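Local coordinates for protein leucyl aminopeptidase (Trypanosoma brucei brucei, PDB 5NTD) that probably removes leucine and similar residues from the N-termini of peptides, as an M17 family metallo-aminopeptidase with two manganese ions in its active site, at residues A223-I228 against L339-N344; V287-V292 against D371-I376; I376-G381 against Y477-H482. All coordinates share one frame; numbering follows the deposited sequence.

Contact 1. Residues A223-I228 against L339-N344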
loop_
_atom_site.group_PDB
_atom_site.type_symbol
_atom_site.label_atom_id
_atom_site.label_comp_id
_atom_site.label_asym_id
_atom_site.label_seq_id
_atom_site.Cartn_x
_atom_site.Cartn_y
_atom_site.Cartn_z
ATOM N N ALA G 223 -3.326 -34.256 10.732
ATOM C CA ALA G 223 -3.786 -35.619 11.030
ATOM C C ALA G 223 -3.423 -36.592 9.926
ATOM O O ALA G 223 -2.927 -37.715 10.225
ATOM C CB ALA G 223 -5.280 -35.672 11.272
ATOM N N THR G 224 -3.653 -36.223 8.663
ATOM C CA THR G 224 -3.342 -37.182 7.586
ATOM C C THR G 224 -1.831 -37.388 7.415
ATOM O O THR G 224 -1.373 -38.489 7.099
ATOM C CB THR G 224 -3.988 -36.878 6.252
ATOM O OG1 THR G 224 -3.560 -35.604 5.788
ATOM C CG2 THR G 224 -5.470 -36.925 6.390
ATOM N N PHE G 225 -1.059 -36.338 7.641
ATOM C CA PHE G 225 0.413 -36.452 7.567
ATOM C C PHE G 225 0.862 -37.450 8.659
ATOM O O PHE G 225 1.673 -38.338 8.425
ATOM C CB PHE G 225 1.075 -35.108 7.769
ATOM C CG PHE G 225 2.477 -34.990 7.204
ATOM C CD1 PHE G 225 3.301 -36.078 6.991
ATOM C CD2 PHE G 225 2.987 -33.717 6.938
ATOM C CE1 PHE G 225 4.581 -35.914 6.499
ATOM C CE2 PHE G 225 4.283 -33.545 6.437
ATOM C CZ PHE G 225 5.084 -34.644 6.232
ATOM N N THR G 226 0.292 -37.292 9.834
ATOM C CA THR G 226 0.604 -38.192 10.939
ATOM C C THR G 226 0.235 -39.655 10.586
ATOM O O THR G 226 1.008 -40.576 10.848
ATOM C CB THR G 226 -0.118 -37.762 12.219
ATOM O OG1 THR G 226 0.363 -36.464 12.588
ATOM C CG2 THR G 226 0.160 -38.750 13.378
ATOM N N GLU G 227 -0.944 -39.840 10.036
ATOM C CA GLU G 227 -1.406 -41.191 9.663
ATOM C C GLU G 227 -0.498 -41.804 8.622
ATOM O O GLU G 227 -0.230 -43.004 8.637
ATOM C CB GLU G 227 -2.828 -41.194 9.126
ATOM C CG GLU G 227 -3.864 -41.023 10.215
ATOM C CD GLU G 227 -5.257 -40.817 9.623
ATOM O OE1 GLU G 227 -5.640 -41.628 8.739
ATOM O OE2 GLU G 227 -5.966 -39.851 10.018
ATOM N N ILE G 228 -0.043 -40.980 7.701
ATOM C CA ILE G 228 0.887 -41.448 6.661
ATOM C C ILE G 228 2.189 -41.942 7.290
ATOM O O ILE G 228 2.700 -43.002 6.936
ATOM C CB ILE G 228 1.160 -40.363 5.616
ATOM C CG1 ILE G 228 -0.094 -40.185 4.751
ATOM C CG2 ILE G 228 2.361 -40.726 4.734
ATOM C CD1 ILE G 228 -0.147 -38.859 4.022
ATOM N N LEU G 339 8.786 -34.417 13.067
ATOM C CA LEU G 339 7.903 -33.612 12.227
ATOM C C LEU G 339 7.120 -32.647 13.114
ATOM O O LEU G 339 6.392 -33.055 14.014
ATOM C CB LEU G 339 6.933 -34.472 11.455
ATOM C CG LEU G 339 7.546 -35.635 10.680
ATOM C CD1 LEU G 339 6.416 -36.429 10.041
ATOM C CD2 LEU G 339 8.530 -35.169 9.620
ATOM N N CYS G 340 7.303 -31.360 12.849
ATOM C CA CYS G 340 6.645 -30.314 13.618
ATOM C C CYS G 340 5.399 -29.925 12.848
ATOM O O CYS G 340 5.416 -29.017 12.008
ATOM C CB CYS G 340 7.564 -29.121 13.824
ATOM S SG CYS G 340 9.150 -29.523 14.577
ATOM N N LEU G 341 4.324 -30.626 13.138
ATOM C CA LEU G 341 3.073 -30.506 12.368
ATOM C C LEU G 341 2.062 -29.572 13.026
ATOM O O LEU G 341 1.670 -29.733 14.181
ATOM C CB LEU G 341 2.402 -31.845 12.168
ATOM C CG LEU G 341 3.257 -32.913 11.515
ATOM C CD1 LEU G 341 2.484 -34.241 11.462
ATOM C CD2 LEU G 341 3.679 -32.520 10.117
ATOM N N ALA G 342 1.670 -28.577 12.254
ATOM C CA ALA G 342 0.659 -27.601 12.697
ATOM C C ALA G 342 0.108 -26.885 11.478
ATOM O O ALA G 342 0.772 -26.763 10.462
ATOM C CB ALA G 342 1.246 -26.583 13.660
ATOM N N GLU G 343 -1.129 -26.449 11.580
ATOM C CA GLU G 343 -1.651 -25.427 10.666
ATOM C C GLU G 343 -1.620 -24.096 11.412
ATOM O O GLU G 343 -2.082 -24.018 12.549
ATOM C CB GLU G 343 -3.058 -25.705 10.180
ATOM C CG GLU G 343 -3.565 -24.576 9.272
ATOM C CD GLU G 343 -4.839 -24.896 8.530
ATOM O OE1 GLU G 343 -5.624 -25.783 8.963
ATOM O OE2 GLU G 343 -5.136 -24.172 7.550
ATOM N N ASN G 344 -1.046 -23.088 10.755
ATOM C CA ASN G 344 -1.035 -21.703 11.277
ATOM C C ASN G 344 -2.307 -21.026 10.821
ATOM O O ASN G 344 -2.425 -20.514 9.728
ATOM C CB ASN G 344 0.168 -20.930 10.820
ATOM C CG ASN G 344 0.398 -19.662 11.630
ATOM O OD1 ASN G 344 -0.116 -19.506 12.733
ATOM N ND2 ASN G 344 1.212 -18.754 11.088
#

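Contact 2. Residues V287-V292 against D371-I376. With MN (manganese (II) ion), chain B; MN (manganese (II) ion), chain C; BES (2-(3-amino-2-hydroxy-4-phenyl-butyrylamino)-4-methyl-pentanoic acid), chain D; BCT (bicarbonate ion), chain E.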
loop_
_atom_site.group_PDB
_atom_site.type_symbol
_atom_site.label_atom_id
_atom_site.label_comp_id
_atom_site.label_asym_id
_atom_site.label_seq_id
_atom_site.Cartn_x
_atom_site.Cartn_y
_atom_site.Cartn_z
ATOM N N VAL G 287 14.863 -32.579 11.977
ATOM C CA VAL G 287 13.687 -31.808 12.426
ATOM C C VAL G 287 13.111 -31.021 11.237
ATOM O O VAL G 287 13.811 -30.303 10.591
ATOM C CB VAL G 287 14.068 -30.836 13.541
ATOM C CG1 VAL G 287 12.829 -30.133 14.081
ATOM C CG2 VAL G 287 14.757 -31.580 14.664
ATOM N N GLY G 288 11.834 -31.198 10.980
ATOM C CA GLY G 288 11.196 -30.596 9.820
ATOM C C GLY G 288 10.011 -29.701 10.147
ATOM O O GLY G 288 9.182 -30.036 10.976
ATOM N N LYS G 289 9.974 -28.542 9.494
ATOM C CA LYS G 289 8.838 -27.589 9.620
ATOM C C LYS G 289 7.691 -28.192 8.830
ATOM O O LYS G 289 7.731 -28.270 7.601
ATOM C CB LYS G 289 9.191 -26.177 9.106
ATOM C CG LYS G 289 8.028 -25.187 9.124
ATOM C CD LYS G 289 8.348 -23.845 8.422
ATOM C CE LYS G 289 7.127 -22.914 8.339
ATOM N NZ LYS G 289 7.266 -21.653 7.556
ATOM N N GLY G 290 6.674 -28.615 9.550
ATOM C CA GLY G 290 5.504 -29.237 8.937
ATOM C C GLY G 290 4.260 -28.393 9.019
ATOM O O GLY G 290 3.228 -28.802 9.552
ATOM N N ILE G 291 4.364 -27.178 8.518
ATOM C CA ILE G 291 3.211 -26.252 8.541
ATOM C C ILE G 291 2.379 -26.587 7.322
ATOM O O ILE G 291 2.679 -26.171 6.203
ATOM C CB ILE G 291 3.620 -24.772 8.590
ATOM C CG1 ILE G 291 4.411 -24.502 9.879
ATOM C CG2 ILE G 291 2.405 -23.858 8.523
ATOM C CD1 ILE G 291 3.676 -24.776 11.188
ATOM N N VAL G 292 1.332 -27.350 7.555
ATOM C CA VAL G 292 0.450 -27.859 6.467
ATOM C C VAL G 292 -0.194 -26.735 5.670
ATOM O O VAL G 292 -0.476 -26.883 4.489
ATOM C CB VAL G 292 -0.629 -28.816 6.988
ATOM C CG1 VAL G 292 0.043 -30.094 7.447
ATOM C CG2 VAL G 292 -1.429 -28.204 8.123
ATOM N N ASP G 371 3.190 -14.679 11.989
ATOM C CA ASP G 371 3.572 -15.247 10.670
ATOM C C ASP G 371 5.023 -15.720 10.604
ATOM O O ASP G 371 5.438 -16.406 9.617
ATOM C CB ASP G 371 3.292 -14.283 9.530
ATOM C CG ASP G 371 3.241 -14.963 8.198
ATOM O OD1 ASP G 371 3.272 -16.257 8.097
ATOM O OD2 ASP G 371 3.260 -14.202 7.223
ATOM N N ALA G 372 5.744 -15.414 11.677
ATOM C CA ALA G 372 7.052 -16.048 11.977
ATOM C C ALA G 372 6.876 -17.265 12.915
ATOM O O ALA G 372 7.423 -17.329 14.021
ATOM C CB ALA G 372 8.031 -15.047 12.563
ATOM N N GLU G 373 6.081 -18.191 12.425
ATOM C CA GLU G 373 5.634 -19.378 13.188
ATOM C C GLU G 373 6.628 -20.533 13.127
ATOM O O GLU G 373 6.728 -21.334 14.034
ATOM C CB GLU G 373 4.273 -19.844 12.685
ATOM C CG GLU G 373 4.222 -20.738 11.421
ATOM C CD GLU G 373 4.608 -20.098 10.093
ATOM O OE1 GLU G 373 5.019 -20.859 9.139
ATOM O OE2 GLU G 373 4.474 -18.821 9.944
ATOM N N GLY G 374 7.333 -20.602 12.023
ATOM C CA GLY G 374 8.164 -21.744 11.703
ATOM C C GLY G 374 9.276 -21.893 12.693
ATOM O O GLY G 374 9.543 -22.976 13.197
ATOM N N ARG G 375 9.926 -20.791 12.988
ATOM C CA ARG G 375 11.050 -20.821 13.885
ATOM C C ARG G 375 10.626 -21.247 15.283
ATOM O O ARG G 375 11.391 -21.858 16.029
ATOM C CB ARG G 375 11.768 -19.469 13.897
ATOM C CG ARG G 375 10.997 -18.372 14.587
ATOM C CD ARG G 375 11.592 -17.019 14.245
ATOM N NE ARG G 375 11.369 -16.688 12.832
ATOM C CZ ARG G 375 11.935 -15.666 12.211
ATOM N NH1 ARG G 375 12.772 -14.868 12.865
ATOM N NH2 ARG G 375 11.706 -15.467 10.950
ATOM N N ILE G 376 9.397 -20.896 15.639
ATOM C CA ILE G 376 8.845 -21.255 16.973
ATOM C C ILE G 376 8.635 -22.767 17.076
ATOM O O ILE G 376 9.017 -23.437 18.010
ATOM C CB ILE G 376 7.517 -20.526 17.232
ATOM C CG1 ILE G 376 7.797 -19.021 17.425
ATOM C CG2 ILE G 376 6.817 -21.106 18.442
ATOM C CD1 ILE G 376 6.567 -18.166 17.516
HETATM MN MN MN B . 4.582 -17.684 8.321
HETATM MN MN MN C . 5.556 -20.538 7.282
HETATM N N2 BES D . 6.361 -20.026 5.498
HETATM C C1 BES D . 6.797 -18.635 5.397
HETATM C C6 BES D . 8.076 -18.451 4.543
HETATM C C7 BES D . 7.916 -18.395 3.049
HETATM C C8 BES D . 7.858 -19.559 2.295
HETATM C C12 BES D . 7.880 -17.175 2.386
HETATM C C9 BES D . 7.722 -19.506 0.911
HETATM C C11 BES D . 7.739 -17.118 0.991
HETATM C C10 BES D . 7.652 -18.282 0.251
HETATM C C2 BES D . 6.996 -18.137 6.845
HETATM O O2 BES D . 6.134 -18.790 7.827
HETATM C C3 BES D . 6.670 -16.672 6.874
HETATM O O3 BES D . 5.459 -16.426 7.089
HETATM N N1 BES D . 7.737 -15.872 6.717
HETATM C C4 BES D . 7.712 -14.440 6.711
HETATM C C13 BES D . 7.948 -13.863 8.102
HETATM C C14 BES D . 7.565 -12.392 8.259
HETATM C C15 BES D . 6.220 -11.957 7.690
HETATM C C16 BES D . 7.535 -12.036 9.725
HETATM C C5 BES D . 8.779 -13.892 5.826
HETATM O O1 BES D . 8.490 -12.922 5.124
HETATM O O4 BES D . 9.903 -14.401 5.823
HETATM C C BCT E . 9.202 -18.109 10.256
HETATM O O1 BCT E . 8.177 -18.943 9.970
HETATM O O2 BCT E . 9.860 -18.170 11.296
HETATM O O3 BCT E . 9.490 -17.186 9.456
#

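Contact 3. Residues I376-G381 against Y477-H482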
loop_
_atom_site.group_PDB
_atom_site.type_symbol
_atom_site.label_atom_id
_atom_site.label_comp_id
_atom_site.label_asym_id
_atom_site.label_seq_id
_atom_site.Cartn_x
_atom_site.Cartn_y
_atom_site.Cartn_z
ATOM N N ILE G 376 9.397 -20.896 15.639
ATOM C CA ILE G 376 8.845 -21.255 16.973
ATOM C C ILE G 376 8.635 -22.767 17.076
ATOM O O ILE G 376 9.017 -23.437 18.010
ATOM C CB ILE G 376 7.517 -20.526 17.232
ATOM C CG1 ILE G 376 7.797 -19.021 17.425
ATOM C CG2 ILE G 376 6.817 -21.106 18.442
ATOM C CD1 ILE G 376 6.567 -18.166 17.516
ATOM N N VAL G 377 7.996 -23.269 16.078
ATOM C CA VAL G 377 7.667 -24.679 15.967
ATOM C C VAL G 377 8.977 -25.522 15.948
ATOM O O VAL G 377 9.133 -26.519 16.624
ATOM C CB VAL G 377 6.762 -24.780 14.717
ATOM C CG1 VAL G 377 7.185 -25.802 13.732
ATOM C CG2 VAL G 377 5.310 -24.869 15.134
ATOM N N LEU G 378 9.942 -25.041 15.198
ATOM C CA LEU G 378 11.242 -25.682 15.102
ATOM C C LEU G 378 12.015 -25.605 16.401
ATOM O O LEU G 378 12.831 -26.475 16.714
ATOM C CB LEU G 378 12.063 -25.067 13.965
ATOM C CG LEU G 378 11.547 -25.369 12.561
ATOM C CD1 LEU G 378 12.195 -24.452 11.547
ATOM C CD2 LEU G 378 11.805 -26.825 12.190
ATOM N N GLY G 379 11.807 -24.531 17.131
ATOM C CA GLY G 379 12.466 -24.373 18.454
ATOM C C GLY G 379 12.098 -25.512 19.408
ATOM O O GLY G 379 12.938 -26.091 20.089
ATOM N N ASP G 380 10.831 -25.849 19.403
ATOM C CA ASP G 380 10.342 -26.995 20.178
ATOM C C ASP G 380 10.872 -28.328 19.598
ATOM O O ASP G 380 11.230 -29.226 20.320
ATOM C CB ASP G 380 8.822 -26.996 20.246
ATOM C CG ASP G 380 8.296 -26.136 21.390
ATOM O OD1 ASP G 380 9.105 -25.675 22.230
ATOM O OD2 ASP G 380 7.060 -25.969 21.487
ATOM N N GLY G 381 10.900 -28.409 18.279
ATOM C CA GLY G 381 11.418 -29.584 17.552
ATOM C C GLY G 381 12.869 -29.906 17.872
ATOM O O GLY G 381 13.190 -31.023 18.217
ATOM N N TYR G 477 19.334 -18.457 13.767
ATOM C CA TYR G 477 19.831 -18.150 15.120
ATOM C C TYR G 477 18.754 -18.438 16.154
ATOM O O TYR G 477 19.003 -19.024 17.192
ATOM C CB TYR G 477 20.321 -16.702 15.248
ATOM C CG TYR G 477 20.525 -16.325 16.694
ATOM C CD1 TYR G 477 21.669 -16.719 17.383
ATOM C CD2 TYR G 477 19.534 -15.653 17.409
ATOM C CE1 TYR G 477 21.846 -16.425 18.723
ATOM C CE2 TYR G 477 19.703 -15.355 18.753
ATOM C CZ TYR G 477 20.857 -15.746 19.397
ATOM O OH TYR G 477 21.011 -15.481 20.731
ATOM N N PHE G 478 17.541 -17.972 15.876
ATOM C CA PHE G 478 16.414 -18.143 16.799
ATOM C C PHE G 478 16.295 -19.617 17.208
ATOM O O PHE G 478 16.145 -19.964 18.376
ATOM C CB PHE G 478 15.089 -17.681 16.191
ATOM C CG PHE G 478 13.912 -17.921 17.082
ATOM C CD1 PHE G 478 13.296 -19.160 17.128
ATOM C CD2 PHE G 478 13.430 -16.912 17.907
ATOM C CE1 PHE G 478 12.216 -19.387 17.971
ATOM C CE2 PHE G 478 12.349 -17.134 18.757
ATOM C CZ PHE G 478 11.739 -18.362 18.787
ATOM N N ILE G 479 16.325 -20.453 16.200
ATOM C CA ILE G 479 16.177 -21.911 16.384
ATOM C C ILE G 479 17.286 -22.443 17.316
ATOM O O ILE G 479 17.009 -23.208 18.213
ATOM C CB ILE G 479 16.230 -22.651 15.048
ATOM C CG1 ILE G 479 15.043 -22.251 14.181
ATOM C CG2 ILE G 479 16.215 -24.150 15.293
ATOM C CD1 ILE G 479 15.212 -22.609 12.712
ATOM N N THR G 480 18.506 -21.947 17.134
ATOM C CA THR G 480 19.659 -22.405 17.930
ATOM C C THR G 480 19.514 -22.105 19.425
ATOM O O THR G 480 19.992 -22.866 20.247
ATOM C CB THR G 480 21.023 -21.873 17.452
ATOM O OG1 THR G 480 21.112 -20.465 17.638
ATOM C CG2 THR G 480 21.214 -22.204 16.001
ATOM N N THR G 481 18.816 -21.025 19.760
ATOM C CA THR G 481 18.635 -20.650 21.170
ATOM C C THR G 481 17.836 -21.713 21.936
ATOM O O THR G 481 17.849 -21.723 23.156
ATOM C CB THR G 481 17.932 -19.297 21.371
ATOM O OG1 THR G 481 16.557 -19.387 20.957
ATOM C CG2 THR G 481 18.660 -18.181 20.613
ATOM N N HIS G 482 17.153 -22.575 21.207
ATOM C CA HIS G 482 16.346 -23.649 21.825
ATOM C C HIS G 482 16.967 -25.056 21.760
ATOM O O HIS G 482 16.348 -26.046 22.104
ATOM C CB HIS G 482 14.970 -23.632 21.228
ATOM C CG HIS G 482 14.321 -22.309 21.395
ATOM N ND1 HIS G 482 13.925 -21.823 22.630
ATOM C CD2 HIS G 482 14.107 -21.312 20.508
ATOM C CE1 HIS G 482 13.445 -20.606 22.482
ATOM N NE2 HIS G 482 13.535 -20.274 21.204
#

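Contact 1. Residues A223-I228 against L339-N344
Phe-225, Thr-226, Leu-339 and Leu-341 form a buried apolar contact between helix 222-236 and strand 334-344 of the catalytic domain. The helix lies against one face of the sheet. The two short segments run nearly antiparallel, at 160°, and their axes approach to 9.2 Å. Leu-341 and Phe-225 carry most of the contact. CD2 of Leu-341 sits 3.5 Å from CD2 of the Phe-225 ring and also touches CE2 and CG, so this methyl meets the ring obliquely. The other branch, Leu-341 CD1, lies 4.0 Å from Phe-225 CB, where that side chain leaves the helix. The same Leu-341 CD1 is 3.3 Å from OG1 of Thr-226. That hydroxyl is not left without a partner in this apolar setting, because it is hydrogen-bonded to Thr-222 O one turn back in the helix. The first torsion of Phe-225 sets CG opposite the backbone N (chi1 -158°), and this sends the ring from the helix across to the strand. Farther along the ring, Phe-225 CE1 meets CD1 of Leu-339 at 4.0 Å. Both leucines cross the phenylalanine side chain at about a right angle. Leu-339 and Leu-341 are two apart in the strand, so both face the helix, and the ring spans them. No hydrogen bond joins the two segments. Helix 314-328 adds to the packing: Ala-316 touches Phe-225, while Val-319 and Phe-320 touch Leu-339. On the strand side, Val-270 of the neighbouring strand 268-274 touches both Thr-226 and Leu-341. This is the layered helix-on-sheet packing of an alpha/beta domain, here the catalytic fold of the M17 aminopeptidases.

Contact 2. Residues V287-V292 against D371-I376
Lys-289 and Glu-373 meet at one manganese ion (chain C). Lys-289 NZ binds it at 2.1 Å and Glu-373 OE1 at 2.0 Å. The two side chains cross at about a right angle. Lys-289 NZ and Glu-373 OE1, both on this ion, are 2.9 Å apart. Glu-373 OE2 binds the second manganese (chain B), also at 2.0 Å, so this carboxylate bridges the pair. Asp-371 grips the chain B ion twice, through its backbone O and through OD1. The bestatin hydroxyl O2 spans both metals. Its amine N2 goes to the chain C ion and its carbonyl O3 to the chain B ion. This is the two-metal centre of the M17 leucine aminopeptidases, occupied by an inhibitor. Asp-294 binds both ions and Asp-312 the chain C ion, which completes the protein ligands. The lysine reaches the metal because its chain is fully extended from strand 283-291. On the way, Lys-289 CE passes 3.7 Å from Gly-374 CA. Gly-374 has no side chain, which lets the lysine come this close. Glu-373 bends at chi2 (-69°), which turns its carboxylate back toward the metals. Ile-291 flanks it, with Ile-291 CG1 3.8 Å from Glu-373 OE1. Beside the metals, a bicarbonate ion lies against residues 372-375. Gly-374 N gives a hydrogen bond to bicarbonate O1, at 2.8 Å. Arg-375 holds O2 with its backbone N. More closely, Arg-375 NE reaches bicarbonate O2 at 2.6 Å in a nearly straight bond (173°). Its NH2 reaches O3, so the anion lies at the edge of the guanidinium. Lys-301 makes a salt bridge with Asp-371 OD2. Asn-462 hydrogen-bonds Ala-372 O, tying down the loop between the metal ligands.

Contact 3. Residues I376-G381 against Y477-H482
Leu-378 and Ile-479 lie slantwise to each other, with their terminal methyls in contact. CD1 of Leu-378 is 3.7 Å from CD1 of Ile-479. Behind this pair, Ile-479 CG1 also touches Leu-378 CB. The first torsion of Ile-479 sets CG1 beside its backbone N (chi1 -64°), and from there the branch reaches across to the leucine. The Phe-478 ring approaches elsewhere. Phe-478 CE1 touches the backbone at Ile-376, 4.0 Å from Ile-376 N. Phe-478 CZ meets the side chain of that residue, 4.2 Å from Ile-376 CG1. The closest CA pair is Gly-379 and Ile-479, with the CA of Gly-379 4.9 Å from the CA of Ile-479. This is glycine-mediated close packing of two helices in the alpha/beta catalytic domain, with helix 374-387 touching the end of helix 471-480. His-482 follows the last turn of helix 471-480 and packs on the same glycine, next to the Phe-478 ring. His-482 CB is 3.4 Å from Gly-379 O, and the histidine ring meets Gly-379 CA obliquely. The ring is held at ND1 by a hydrogen bond with Ser-361 OG. Thr-481 OG1 lies over one face of the His-482 ring, 3.0 Å above the plane and offset toward the rim. Thr-481 OG1 also gives a hydrogen bond to Phe-478 O at 2.7 Å, in the carbonyl plane. Outside the two segments, Met-460 touches both Phe-478 and His-482, while Val-259 of helix 254-260 touches Ile-376.

In the fold
All three contacts are buried and belong to the catalytic domain, but their chemistry differs. Contact 1 is apolar packing of a helix on the sheet. Contact 2 is polar and metal-bound, where strand 283-291 meets the loop leading into helix 374-387. Contact 3 is helix against helix, with a glycine in the closest CA pair. Contacts 1 and 2 use neighbouring strands, 334-344 and 283-291, joined by backbone bonds at Cys-340. Contacts 2 and 3 share helix 374-387 and Ile-376: the loop leading into the helix supplies metal ligands, its first residues bind the bicarbonate, and its next turn packs on 477-482. Cys-340 of contact 1 also packs on Val-377 and Gly-381 of contact 3.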